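Local coordinates for protein nucleoporin NUP82 (Chaetomium thermophilum, PDB 5CWW) that probably serves as a structural component of the nuclear pore complex, to which this N-terminal part of the protein contributes a beta-propeller domain, at residues L120-S123 with F128-V131; L190-V193 with V199-W202; L217-K222 with G364-L369. One frame throughout, in Å; residues are numbered along the deposited sequence.

Contact 1: L120-S123 with F128-V131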
ATOM      1  N   LEU B 120       7.322  12.406  -4.640  1.00 51.49           N
ATOM      2  CA  LEU B 120       7.629  13.274  -3.508  1.00 52.71           C
ATOM      3  C   LEU B 120       6.499  13.158  -2.494  1.00 54.33           C
ATOM      4  O   LEU B 120       5.335  13.359  -2.843  1.00 56.28           O
ATOM      5  CB  LEU B 120       7.790  14.729  -3.951  1.00 54.74           C
ATOM      6  CG  LEU B 120       8.829  15.013  -5.036  1.00 56.99           C
ATOM      7  CD1 LEU B 120       8.770  16.481  -5.442  1.00 60.30           C
ATOM      8  CD2 LEU B 120      10.221  14.643  -4.557  1.00 56.77           C
ATOM      9  N   VAL B 121       6.834  12.839  -1.247  1.00 53.75           N
ATOM     10  CA  VAL B 121       5.819  12.700  -0.206  1.00 51.65           C
ATOM     11  C   VAL B 121       6.145  13.577   0.995  1.00 52.70           C
ATOM     12  O   VAL B 121       7.092  13.315   1.737  1.00 51.72           O
ATOM     13  CB  VAL B 121       5.679  11.239   0.266  1.00 48.77           C
ATOM     14  CG1 VAL B 121       4.455  11.094   1.161  1.00 47.17           C
ATOM     15  CG2 VAL B 121       5.572  10.298  -0.927  1.00 49.59           C
ATOM     16  N   MET B 122       5.337  14.617   1.179  1.00 53.87           N
ATOM     17  CA  MET B 122       5.494  15.545   2.290  1.00 55.02           C
ATOM     18  C   MET B 122       5.126  14.867   3.601  1.00 56.28           C
ATOM     19  O   MET B 122       4.166  14.101   3.660  1.00 55.43           O
ATOM     20  CB  MET B 122       4.614  16.780   2.073  1.00 55.11           C
ATOM     21  CG  MET B 122       4.861  17.914   3.057  1.00 55.07           C
ATOM     22  SD  MET B 122       6.511  18.635   2.933  1.00 59.73           S
ATOM     23  CE  MET B 122       6.478  19.304   1.271  1.00 49.87           C
ATOM     24  N   SER B 123       5.877  15.167   4.656  1.00 56.01           N
ATOM     25  CA  SER B 123       5.592  14.611   5.975  1.00 54.62           C
ATOM     26  C   SER B 123       4.468  15.415   6.626  1.00 56.12           C
ATOM     27  O   SER B 123       4.156  16.513   6.171  1.00 56.78           O
ATOM     28  CB  SER B 123       6.850  14.618   6.844  1.00 54.91           C
ATOM     29  OG  SER B 123       7.221  15.935   7.201  1.00 55.88           O
ATOM     30  N   PHE B 128       9.964  17.222   6.801  1.00 59.41           N
ATOM     31  CA  PHE B 128      10.676  16.199   6.033  1.00 57.96           C
ATOM     32  C   PHE B 128       9.982  15.929   4.700  1.00 57.96           C
ATOM     33  O   PHE B 128       8.755  15.979   4.606  1.00 57.53           O
ATOM     34  CB  PHE B 128      10.776  14.881   6.815  1.00 55.44           C
ATOM     35  CG  PHE B 128      11.656  14.942   8.039  1.00 56.79           C
ATOM     36  CD1 PHE B 128      12.312  16.106   8.403  1.00 58.69           C
ATOM     37  CD2 PHE B 128      11.830  13.811   8.822  1.00 56.37           C
ATOM     38  CE1 PHE B 128      13.114  16.143   9.528  1.00 60.36           C
ATOM     39  CE2 PHE B 128      12.632  13.841   9.944  1.00 58.77           C
ATOM     40  CZ  PHE B 128      13.276  15.009  10.297  1.00 60.06           C
ATOM     41  N   LEU B 129      10.779  15.627   3.678  1.00 58.29           N
ATOM     42  CA  LEU B 129      10.258  15.276   2.361  1.00 57.42           C
ATOM     43  C   LEU B 129      10.883  13.973   1.868  1.00 55.48           C
ATOM     44  O   LEU B 129      12.100  13.886   1.689  1.00 58.07           O
ATOM     45  CB  LEU B 129      10.526  16.397   1.357  1.00 59.26           C
ATOM     46  CG  LEU B 129      10.007  16.174  -0.066  1.00 58.88           C
ATOM     47  CD1 LEU B 129       8.483  16.199  -0.097  1.00 59.28           C
ATOM     48  CD2 LEU B 129      10.581  17.211  -1.017  1.00 60.55           C
ATOM     49  N   ALA B 130      10.044  12.964   1.653  1.00 53.95           N
ATOM     50  CA  ALA B 130      10.498  11.687   1.117  1.00 54.40           C
ATOM     51  C   ALA B 130      10.651  11.790  -0.397  1.00 53.09           C
ATOM     52  O   ALA B 130       9.741  12.252  -1.086  1.00 53.83           O
ATOM     53  CB  ALA B 130       9.528  10.577   1.484  1.00 52.47           C
ATOM     54  N   VAL B 131      11.805  11.361  -0.901  1.00 52.38           N
ATOM     55  CA  VAL B 131      12.142  11.480  -2.318  1.00 52.04           C
ATOM     56  C   VAL B 131      12.435  10.108  -2.914  1.00 53.27           C
ATOM     57  O   VAL B 131      13.440   9.478  -2.579  1.00 54.36           O
ATOM     58  CB  VAL B 131      13.364  12.396  -2.534  1.00 52.98           C
ATOM     59  CG1 VAL B 131      13.659  12.563  -4.021  1.00 54.20           C
ATOM     60  CG2 VAL B 131      13.131  13.751  -1.884  1.00 54.41           C
TER
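L120-S123 and F128-V131 are the two arms of an antiparallel beta hairpin that opens one four-stranded blade of the propeller. V121 and A130 form the hydrogen-bonded pair: V121 N donates to A130 O at 3.0 Å, and A130 N returns a bond to V121 O. At the turn, S123 N bonds to F128 O at 3.0 Å. With chi1 at 70°, the S123 hydroxyl tucks between its backbone N and carbonyl carbon, where it also hydrogen-bonds D127 OD1; so short a polar residue suits this tight corner.

L120, M122, L129 and V131 share one apolar face. L120 CD2 lies alongside V131, 4.1 Å from both CG1 and CG2. M122, bent at chi2 and chi3, folds back so that its CE meets L129 CD1 at 3.9 Å, the two side chains crossing at about a right angle, while the same CD1 rests 3.7 Å from V121 C. On the reverse face V121 CB and A130 CB are 4.1 Å apart, and the small alanine lies against the bulky W180.

Strand 137-141 continues the sheet beyond 128-132. A59 and F57 of strand 55-60 pack on L120 and M122, and W180 of strand 175-180 covers A130 and donates to V121 O, placing the hairpin between two neighbouring sheets.

Contact 2: L190-V193 with V199-W202; sequences LVTV and VRVW
W202 meets T192 across the hairpin with the edge of its indole, the two side chains crossing at about a right angle. NE1 donates to T192 OG1 over 2.9 Å in a nearly straight bond (173° at the hydrogen), and the acceptor lies only 5° out of the ring plane. L190 O sits in plane at the same edge, 3.4 Å from W202 CD1. The indole is brought back over the first strand by a chi1 of -43°, with CG anti to the carbonyl carbon. T192 CG2 lies against the pyrrole part of the indole, 3.5 Å from W202 NE1, so a threonine serves here both as acceptor and as packing group. Its OG1 is also hydrogen-bonded to H168 NE2, giving a Trp-Thr-His chain of hydrogen bonds that matches part of the Trp-Ser/Thr-His-Asp network of WD40 repeats. Shortening W202 to an alanine would probably leave T192 OG1 without its indole donor and open a gap over T192 on this face of the hairpin.

R200 crosses T192 obliquely, its CB 3.6 Å from OG1; a water bonded to OG1 also accepts a weak bond from R200 NE. The reverse face is all valine, a branched residue well suited to strands: V191 CG1 meets V199 CG1 at 3.9 Å, and V191 CG2 approaches V201 CG2 at 4.3 Å. Between the two faces, in the backbone, L190 pairs with W202 and T192 with R200 through two hydrogen bonds each, L190 O receiving W202 N at 2.7 Å.

Strand 175-180 bonds to V191 and V193 on one flank, and strand 217-220 takes up V199 on the other. The valine face packs against strands 254-258 and 272-276 of the next sheet.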
ATOM      1  N   LEU B 190       8.047   6.811   9.092  1.00 48.68           N
ATOM      2  CA  LEU B 190       7.747   6.557   7.685  1.00 49.11           C
ATOM      3  C   LEU B 190       7.559   5.071   7.404  1.00 48.55           C
ATOM      4  O   LEU B 190       8.288   4.232   7.935  1.00 49.61           O
ATOM      5  CB  LEU B 190       8.864   7.107   6.797  1.00 49.66           C
ATOM      6  CG  LEU B 190       8.691   6.919   5.287  1.00 49.50           C
ATOM      7  CD1 LEU B 190       7.512   7.728   4.768  1.00 49.14           C
ATOM      8  CD2 LEU B 190       9.967   7.301   4.555  1.00 51.10           C
ATOM      9  N   VAL B 191       6.577   4.758   6.565  1.00 47.96           N
ATOM     10  CA  VAL B 191       6.340   3.393   6.114  1.00 46.59           C
ATOM     11  C   VAL B 191       6.641   3.297   4.625  1.00 46.74           C
ATOM     12  O   VAL B 191       6.072   4.042   3.828  1.00 49.66           O
ATOM     13  CB  VAL B 191       4.888   2.935   6.368  1.00 44.31           C
ATOM     14  CG1 VAL B 191       4.671   1.518   5.847  1.00 42.94           C
ATOM     15  CG2 VAL B 191       4.557   3.008   7.847  1.00 42.52           C
ATOM     16  N   THR B 192       7.533   2.380   4.259  1.00 45.21           N
ATOM     17  CA  THR B 192       7.807   2.096   2.856  1.00 44.76           C
ATOM     18  C   THR B 192       7.298   0.702   2.510  1.00 42.75           C
ATOM     19  O   THR B 192       7.296  -0.199   3.349  1.00 42.10           O
ATOM     20  CB  THR B 192       9.314   2.198   2.527  1.00 46.31           C
ATOM     21  OG1 THR B 192      10.057   1.241   3.298  1.00 47.57           O
ATOM     22  CG2 THR B 192       9.832   3.602   2.822  1.00 47.73           C
ATOM     23  N   VAL B 193       6.845   0.543   1.271  1.00 43.50           N
ATOM     24  CA  VAL B 193       6.353  -0.735   0.782  1.00 43.59           C
ATOM     25  C   VAL B 193       6.944  -0.996  -0.597  1.00 43.70           C
ATOM     26  O   VAL B 193       6.939  -0.116  -1.462  1.00 45.10           O
ATOM     27  CB  VAL B 193       4.808  -0.768   0.705  1.00 42.92           C
ATOM     28  CG1 VAL B 193       4.317  -2.167   0.368  1.00 43.27           C
ATOM     29  CG2 VAL B 193       4.195  -0.299   2.017  1.00 41.71           C
ATOM     30  N   VAL B 199       6.896  -4.658   4.075  1.00 43.10           N
ATOM     31  CA  VAL B 199       6.506  -3.437   4.768  1.00 43.64           C
ATOM     32  C   VAL B 199       7.580  -3.078   5.782  1.00 45.14           C
ATOM     33  O   VAL B 199       7.952  -3.901   6.621  1.00 45.17           O
ATOM     34  CB  VAL B 199       5.144  -3.595   5.477  1.00 42.00           C
ATOM     35  CG1 VAL B 199       4.761  -2.315   6.215  1.00 41.08           C
ATOM     36  CG2 VAL B 199       4.064  -3.970   4.471  1.00 42.57           C
ATOM     37  N   ARG B 200       8.083  -1.852   5.694  1.00 45.27           N
ATOM     38  CA  ARG B 200       9.146  -1.398   6.582  1.00 47.99           C
ATOM     39  C   ARG B 200       8.799  -0.076   7.249  1.00 48.16           C
ATOM     40  O   ARG B 200       8.491   0.911   6.581  1.00 49.96           O
ATOM     41  CB  ARG B 200      10.461  -1.273   5.809  1.00 49.07           C
ATOM     42  CG  ARG B 200      11.194  -2.597   5.650  1.00 52.61           C
ATOM     43  CD  ARG B 200      12.485  -2.426   4.872  1.00 57.69           C
ATOM     44  NE  ARG B 200      12.271  -2.580   3.435  1.00 60.32           N
ATOM     45  CZ  ARG B 200      12.591  -3.656   2.723  1.00 62.86           C
ATOM     46  NH1 ARG B 200      13.166  -4.705   3.290  1.00 62.26           N
ATOM     47  NH2 ARG B 200      12.342  -3.675   1.422  1.00 62.97           N
ATOM     48  N   VAL B 201       8.837  -0.086   8.578  1.00 47.60           N
ATOM     49  CA  VAL B 201       8.599   1.104   9.381  1.00 47.14           C
ATOM     50  C   VAL B 201       9.931   1.736   9.796  1.00 49.64           C
ATOM     51  O   VAL B 201      10.749   1.095  10.462  1.00 51.76           O
ATOM     52  CB  VAL B 201       7.774   0.773  10.640  1.00 43.93           C
ATOM     53  CG1 VAL B 201       7.488   2.041  11.443  1.00 44.47           C
ATOM     54  CG2 VAL B 201       6.468   0.067  10.259  1.00 41.99           C
ATOM     55  N   TRP B 202      10.143   2.987   9.396  1.00 49.09           N
ATOM     56  CA  TRP B 202      11.343   3.738   9.762  1.00 50.74           C
ATOM     57  C   TRP B 202      10.969   4.867  10.708  1.00 53.13           C
ATOM     58  O   TRP B 202      10.069   5.651  10.409  1.00 55.46           O
ATOM     59  CB  TRP B 202      12.031   4.316   8.523  1.00 49.27           C
ATOM     60  CG  TRP B 202      12.116   3.377   7.360  1.00 48.54           C
ATOM     61  CD1 TRP B 202      11.111   3.051   6.494  1.00 47.30           C
ATOM     62  CD2 TRP B 202      13.275   2.660   6.916  1.00 50.32           C
ATOM     63  NE1 TRP B 202      11.569   2.169   5.546  1.00 47.45           N
ATOM     64  CE2 TRP B 202      12.895   1.913   5.782  1.00 50.36           C
ATOM     65  CE3 TRP B 202      14.595   2.574   7.369  1.00 52.75           C
ATOM     66  CZ2 TRP B 202      13.788   1.091   5.098  1.00 51.76           C
ATOM     67  CZ3 TRP B 202      15.479   1.756   6.687  1.00 54.92           C
ATOM     68  CH2 TRP B 202      15.073   1.027   5.565  1.00 53.39           C
TER
HETATM   69  O   HOH W   1       9.723  -1.584   2.272  1.00 39.97           O

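Contact 3: L217-K222 with G364-L369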
ATOM      1  N   LEU B 217      10.961  -1.911  12.147  1.00 53.82           N
ATOM      2  CA  LEU B 217      10.105  -3.065  11.887  1.00 51.75           C
ATOM      3  C   LEU B 217      10.130  -3.404  10.403  1.00 49.26           C
ATOM      4  O   LEU B 217      10.078  -2.513   9.556  1.00 50.04           O
ATOM      5  CB  LEU B 217       8.668  -2.788  12.339  1.00 53.87           C
ATOM      6  CG  LEU B 217       7.674  -3.950  12.274  1.00 55.68           C
ATOM      7  CD1 LEU B 217       8.062  -5.058  13.244  1.00 58.34           C
ATOM      8  CD2 LEU B 217       6.261  -3.457  12.561  1.00 56.15           C
ATOM      9  N   ALA B 218      10.221  -4.694  10.097  1.00 48.50           N
ATOM     10  CA  ALA B 218      10.250  -5.165   8.718  1.00 47.20           C
ATOM     11  C   ALA B 218       9.402  -6.420   8.606  1.00 47.37           C
ATOM     12  O   ALA B 218       9.678  -7.421   9.265  1.00 50.22           O
ATOM     13  CB  ALA B 218      11.673  -5.438   8.266  1.00 47.61           C
ATOM     14  N   ILE B 219       8.373  -6.359   7.766  1.00 44.79           N
ATOM     15  CA  ILE B 219       7.408  -7.444   7.643  1.00 45.22           C
ATOM     16  C   ILE B 219       7.332  -7.944   6.208  1.00 44.11           C
ATOM     17  O   ILE B 219       7.022  -7.179   5.295  1.00 42.53           O
ATOM     18  CB  ILE B 219       5.995  -7.001   8.084  1.00 47.04           C
ATOM     19  CG1 ILE B 219       6.031  -6.405   9.494  1.00 50.48           C
ATOM     20  CG2 ILE B 219       5.023  -8.181   8.030  1.00 47.04           C
ATOM     21  CD1 ILE B 219       4.766  -5.660   9.872  1.00 51.24           C
ATOM     22  N   ASP B 220       7.596  -9.231   6.018  1.00 45.79           N
ATOM     23  CA  ASP B 220       7.380  -9.873   4.729  1.00 46.33           C
ATOM     24  C   ASP B 220       5.958 -10.420   4.685  1.00 45.76           C
ATOM     25  O   ASP B 220       5.666 -11.464   5.272  1.00 46.17           O
ATOM     26  CB  ASP B 220       8.400 -10.991   4.505  1.00 47.85           C
ATOM     27  CG  ASP B 220       8.387 -11.525   3.082  1.00 49.28           C
ATOM     28  OD1 ASP B 220       7.417 -11.256   2.339  1.00 47.54           O
ATOM     29  OD2 ASP B 220       9.352 -12.224   2.708  1.00 52.46           O
ATOM     30  N   LEU B 221       5.076  -9.708   3.991  1.00 43.33           N
ATOM     31  CA  LEU B 221       3.671 -10.098   3.898  1.00 44.30           C
ATOM     32  C   LEU B 221       3.486 -11.488   3.288  1.00 44.72           C
ATOM     33  O   LEU B 221       2.499 -12.167   3.574  1.00 45.36           O
ATOM     34  CB  LEU B 221       2.888  -9.066   3.085  1.00 43.87           C
ATOM     35  CG  LEU B 221       2.934  -7.630   3.620  1.00 43.72           C
ATOM     36  CD1 LEU B 221       2.080  -6.708   2.763  1.00 42.77           C
ATOM     37  CD2 LEU B 221       2.494  -7.561   5.070  1.00 45.11           C
ATOM     38  N   LYS B 222       4.432 -11.909   2.455  1.00 46.21           N
ATOM     39  CA  LYS B 222       4.345 -13.210   1.799  1.00 47.09           C
ATOM     40  C   LYS B 222       4.532 -14.345   2.807  1.00 49.79           C
ATOM     41  O   LYS B 222       3.935 -15.411   2.665  1.00 52.04           O
ATOM     42  CB  LYS B 222       5.376 -13.312   0.677  1.00 46.74           C
ATOM     43  CG  LYS B 222       5.232 -12.225  -0.383  1.00 44.61           C
ATOM     44  CD  LYS B 222       6.166 -12.452  -1.564  1.00 44.48           C
ATOM     45  CE  LYS B 222       7.630 -12.508  -1.134  1.00 44.40           C
ATOM     46  NZ  LYS B 222       8.033 -11.288  -0.374  1.00 43.61           N
ATOM     47  N   GLY B 364       1.387  -9.520  19.977  1.00 55.28           N
ATOM     48  CA  GLY B 364       2.561  -9.591  19.126  1.00 53.56           C
ATOM     49  C   GLY B 364       2.767  -8.292  18.371  1.00 53.87           C
ATOM     50  O   GLY B 364       1.874  -7.448  18.331  1.00 52.86           O
ATOM     51  N   LEU B 365       3.939  -8.130  17.765  1.00 55.38           N
ATOM     52  CA  LEU B 365       4.264  -6.894  17.058  1.00 54.60           C
ATOM     53  C   LEU B 365       3.631  -6.855  15.672  1.00 51.35           C
ATOM     54  O   LEU B 365       3.276  -5.787  15.171  1.00 51.85           O
ATOM     55  CB  LEU B 365       5.779  -6.730  16.929  1.00 57.45           C
ATOM     56  CG  LEU B 365       6.602  -6.738  18.218  1.00 59.33           C
ATOM     57  CD1 LEU B 365       8.037  -6.324  17.913  1.00 60.70           C
ATOM     58  CD2 LEU B 365       5.999  -5.839  19.287  1.00 59.82           C
ATOM     59  N   VAL B 366       3.493  -8.025  15.059  1.00 48.84           N
ATOM     60  CA  VAL B 366       3.001  -8.123  13.692  1.00 46.85           C
ATOM     61  C   VAL B 366       1.535  -8.554  13.691  1.00 47.73           C
ATOM     62  O   VAL B 366       1.213  -9.656  14.126  1.00 48.16           O
ATOM     63  CB  VAL B 366       3.839  -9.118  12.869  1.00 47.86           C
ATOM     64  CG1 VAL B 366       3.371  -9.159  11.419  1.00 46.89           C
ATOM     65  CG2 VAL B 366       5.315  -8.743  12.942  1.00 50.44           C
ATOM     66  N   PRO B 367       0.634  -7.681  13.211  1.00 47.71           N
ATOM     67  CA  PRO B 367      -0.769  -8.093  13.148  1.00 48.92           C
ATOM     68  C   PRO B 367      -1.022  -9.089  12.024  1.00 47.26           C
ATOM     69  O   PRO B 367      -0.182  -9.258  11.140  1.00 47.36           O
ATOM     70  CB  PRO B 367      -1.511  -6.779  12.899  1.00 48.97           C
ATOM     71  CG  PRO B 367      -0.535  -5.920  12.209  1.00 48.67           C
ATOM     72  CD  PRO B 367       0.822  -6.301  12.731  1.00 49.00           C
ATOM     73  N   LYS B 368      -2.166  -9.756  12.078  1.00 45.58           N
ATOM     74  CA  LYS B 368      -2.562 -10.680  11.029  1.00 46.42           C
ATOM     75  C   LYS B 368      -2.772  -9.937   9.717  1.00 43.97           C
ATOM     76  O   LYS B 368      -3.283  -8.815   9.703  1.00 44.94           O
ATOM     77  CB  LYS B 368      -3.843 -11.416  11.424  1.00 49.33           C
ATOM     78  CG  LYS B 368      -4.354 -12.386  10.369  1.00 51.83           C
ATOM     79  CD  LYS B 368      -5.656 -13.040  10.794  1.00 56.28           C
ATOM     80  CE  LYS B 368      -6.231 -13.880   9.669  1.00 60.77           C
ATOM     81  NZ  LYS B 368      -7.455 -14.603  10.090  1.00 63.47           N
ATOM     82  N   LEU B 369      -2.370 -10.556   8.615  1.00 41.45           N
ATOM     83  CA  LEU B 369      -2.682 -10.014   7.301  1.00 40.21           C
ATOM     84  C   LEU B 369      -4.121 -10.372   6.957  1.00 41.83           C
ATOM     85  O   LEU B 369      -4.473 -11.549   6.892  1.00 42.33           O
ATOM     86  CB  LEU B 369      -1.734 -10.554   6.231  1.00 41.03           C
ATOM     87  CG  LEU B 369      -1.944  -9.951   4.836  1.00 42.50           C
ATOM     88  CD1 LEU B 369      -1.627  -8.460   4.830  1.00 41.05           C
ATOM     89  CD2 LEU B 369      -1.111 -10.681   3.799  1.00 42.98           C
TER
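I219 and V366 reach toward each other tip to tip, joining the last strand of one propeller blade to the loop that leads into strand 369-370. From its strand, I219 CB points toward the loop and divides into two branches around a single methyl, V366 CG1. The shorter branch, CG2, stands anti to the backbone N and makes the nearest approach, 3.9 Å. Along the longer branch, CG1 passes V366 CG1 at 4.3 Å, and the terminal CD1 ends 4.1 Å from the same atom. A beta-branched residue fits here because it offers a fork into which one valine methyl can settle.

Further along, L221 and L369 make a second apolar meeting. L221 CD2 is 4.2 Å from L369 CD1, while L369 CD2 lies 3.9 Å from L221 O. No hydrogen bond crosses the contact. A polar knot lies beside it at the helix start, where D220 is the N-cap: its OD1 accepts from K222 N at 3.1 Å and forms a salt bridge with K222 NZ at 2.8 Å, the two donors arriving from opposite faces of the carboxylate.

L224 of helix 221-225 touches I219, V366 and L369, closing the cluster. Y282 and L284 of strand 281-284 back L369, and on the far flank I219 hydrogen-bonds through its backbone to V199 of strand 198-203.

Overall arrangement
Contacts 1 and 2 are hairpins in separate four-stranded sheets, their centres about 13 Å apart. All three contacts are buried, contact 2 throughout; V121 and M122 in contact 1 and V366 in contact 3 are partly exposed, and contact 3 lies farther from the chain's centre. Contacts 2 and 3 share a sheet, since strands 198-203 and 217-220 are neighbours: V199 O probably accepts from I219 N, and V199 CG2 packs on L221 CD1. Both hairpins rest on backbone hydrogen bonds between adjacent strands, with contact 2 adding side-chain hydrogen bonds. Contact 3 joins parts distant in sequence mainly through apolar side chains, with no hydrogen bond across. W180 relates the first two, packing on A130 and L190.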